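PDB 5JFQ: geranylgeranyl pyrophosphate synthase from Geoglobus acetivorans, which catalyses the stepwise addition of three isopentenyl diphosphate molecules to dimethylallyl diphosphate, giving mainly geranylgeranyl diphosphate and some farnesyl diphosphate. Local coordinates for residues 58-62 against 187-193. Numbering follows the deposited sequence.
Sequences ALGED and PAVLFGK
Glu61 reaches Lys193 in a salt bridge, with Lys193 NZ 2.9 Å from Glu61 OE2, which accepts through its anti lone pair, the one turned away from OE1. The two chains come from opposite directions, and each is bent at its second torsion. In Glu61 this bend (chi2 -73°) folds the carboxylate back along Phe191, so that Glu61 CG lies against Phe191 CD2 and OE1 stands over one face of the ring. The flat ring suits this place by giving the bent chain a broad face to lie over. The carboxylate is inclined to the ring by 36°, neither stacked flat on it nor edge-on. With an alanine in place of Glu61, the ammonium of Lys193 would probably be left without this carboxylate, and the ring face near CD2 would lose its cover. Beside the salt bridge, branched Leu59 puts its CD1 on the side chains of Pro187 and Ala188, 3.9 Å from Ala188 CB. The aliphatic part of Lys193 runs past in the opposite direction, Lys193 CG 3.7 Å from Leu59 CD1. A long lysine fits here, greasy along Leu59 and charged at its end.

The contact joins the ends of two helices in the all-helical polyprenyl synthase fold, 47-58 and 165-190. Gly60 closes the first with a Schellman motif, its positive phi being easy for glycine, and the chain then turns to present Glu61. At the second end, Phe191 N still bonds Pro187 O at 3.0 Å, and Gly192, also at positive phi, leads round to Lys193. Further out, Val197 and Leu201 of helix 195-221 pack on Leu59, whereas Ala128 and Lys65 touch Phe191.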
loop_
_atom_site.group_PDB
_atom_site.type_symbol
_atom_site.label_atom_id
_atom_site.label_comp_id
_atom_site.label_asym_id
_atom_site.label_seq_id
_atom_site.Cartn_x
_atom_site.Cartn_y
_atom_site.Cartn_z
ATOM N N ALA B 58 26.311 -14.509 -0.800
ATOM C CA ALA B 58 27.542 -13.792 -0.492
ATOM C C ALA B 58 27.756 -13.669 1.008
ATOM O O ALA B 58 28.900 -13.686 1.473
ATOM C CB ALA B 58 27.525 -12.406 -1.131
ATOM N N LEU B 59 26.680 -13.528 1.780
ATOM C CA LEU B 59 26.832 -13.559 3.227
ATOM C C LEU B 59 27.082 -14.957 3.740
ATOM O O LEU B 59 27.197 -15.152 4.958
ATOM C CB LEU B 59 25.601 -12.968 3.899
ATOM C CG LEU B 59 25.534 -11.463 3.663
ATOM C CD1 LEU B 59 24.248 -10.893 4.212
ATOM C CD2 LEU B 59 26.730 -10.806 4.311
ATOM N N GLY B 60 27.184 -15.921 2.834
ATOM C CA GLY B 60 27.358 -17.295 3.234
ATOM C C GLY B 60 26.159 -17.794 3.996
ATOM O O GLY B 60 26.315 -18.433 5.044
ATOM N N GLU B 61 24.963 -17.496 3.513
ATOM C CA GLU B 61 23.752 -17.998 4.128
ATOM C C GLU B 61 23.057 -18.948 3.174
ATOM O O GLU B 61 23.475 -19.141 2.031
ATOM C CB GLU B 61 22.841 -16.847 4.522
ATOM C CG GLU B 61 23.385 -16.100 5.701
ATOM C CD GLU B 61 23.224 -16.906 6.969
ATOM O OE1 GLU B 61 22.419 -17.875 6.942
ATOM O OE2 GLU B 61 23.893 -16.570 7.976
ATOM N N ASP B 62 22.009 -19.583 3.671
ATOM C CA ASP B 62 21.181 -20.409 2.804
ATOM C C ASP B 62 20.272 -19.449 2.067
ATOM O O ASP B 62 19.327 -18.909 2.642
ATOM C CB ASP B 62 20.391 -21.432 3.603
ATOM C CG ASP B 62 19.762 -22.482 2.726
ATOM O OD1 ASP B 62 19.404 -22.172 1.566
ATOM O OD2 ASP B 62 19.627 -23.626 3.201
ATOM N N PRO B 187 19.172 -9.418 3.235
ATOM C CA PRO B 187 19.725 -10.641 3.848
ATOM C C PRO B 187 20.640 -10.342 5.028
ATOM O O PRO B 187 20.677 -11.122 5.992
ATOM C CB PRO B 187 20.479 -11.320 2.691
ATOM C CG PRO B 187 19.937 -10.717 1.452
ATOM C CD PRO B 187 19.615 -9.294 1.831
ATOM N N ALA B 188 21.373 -9.227 4.986
ATOM C CA ALA B 188 22.141 -8.809 6.150
ATOM C C ALA B 188 21.233 -8.497 7.322
ATOM O O ALA B 188 21.612 -8.709 8.481
ATOM C CB ALA B 188 22.993 -7.589 5.818
ATOM N N VAL B 189 20.038 -7.984 7.046
ATOM C CA VAL B 189 19.102 -7.725 8.127
ATOM C C VAL B 189 18.502 -9.026 8.621
ATOM O O VAL B 189 18.415 -9.263 9.831
ATOM C CB VAL B 189 18.009 -6.750 7.677
ATOM C CG1 VAL B 189 17.096 -6.424 8.851
ATOM C CG2 VAL B 189 18.636 -5.502 7.110
ATOM N N LEU B 190 18.089 -9.890 7.688
ATOM C CA LEU B 190 17.371 -11.105 8.057
ATOM C C LEU B 190 18.245 -12.050 8.881
ATOM O O LEU B 190 17.756 -12.711 9.801
ATOM C CB LEU B 190 16.847 -11.802 6.800
ATOM C CG LEU B 190 15.544 -11.205 6.253
ATOM C CD1 LEU B 190 15.101 -11.817 4.926
ATOM C CD2 LEU B 190 14.455 -11.346 7.297
ATOM N N PHE B 191 19.541 -12.111 8.579
ATOM C CA PHE B 191 20.464 -13.051 9.202
ATOM C C PHE B 191 21.485 -12.345 10.080
ATOM O O PHE B 191 22.636 -12.768 10.169
ATOM C CB PHE B 191 21.148 -13.884 8.128
ATOM C CG PHE B 191 20.192 -14.418 7.139
ATOM C CD1 PHE B 191 18.950 -14.867 7.552
ATOM C CD2 PHE B 191 20.489 -14.428 5.800
ATOM C CE1 PHE B 191 18.025 -15.348 6.650
ATOM C CE2 PHE B 191 19.572 -14.910 4.884
ATOM C CZ PHE B 191 18.330 -15.369 5.316
ATOM N N GLY B 192 21.082 -11.244 10.701
ATOM C CA GLY B 192 21.834 -10.707 11.813
ATOM C C GLY B 192 23.272 -10.350 11.523
ATOM O O GLY B 192 24.079 -10.290 12.455
ATOM N N LYS B 193 23.626 -10.094 10.268
ATOM C CA LYS B 193 24.924 -9.472 10.068
ATOM C C LYS B 193 24.894 -8.067 10.669
ATOM O O LYS B 193 23.832 -7.526 10.985
ATOM C CB LYS B 193 25.298 -9.464 8.584
ATOM C CG LYS B 193 24.993 -10.785 7.883
ATOM C CD LYS B 193 25.471 -11.991 8.698
ATOM C CE LYS B 193 25.449 -13.256 7.854
ATOM N NZ LYS B 193 25.863 -14.471 8.614
#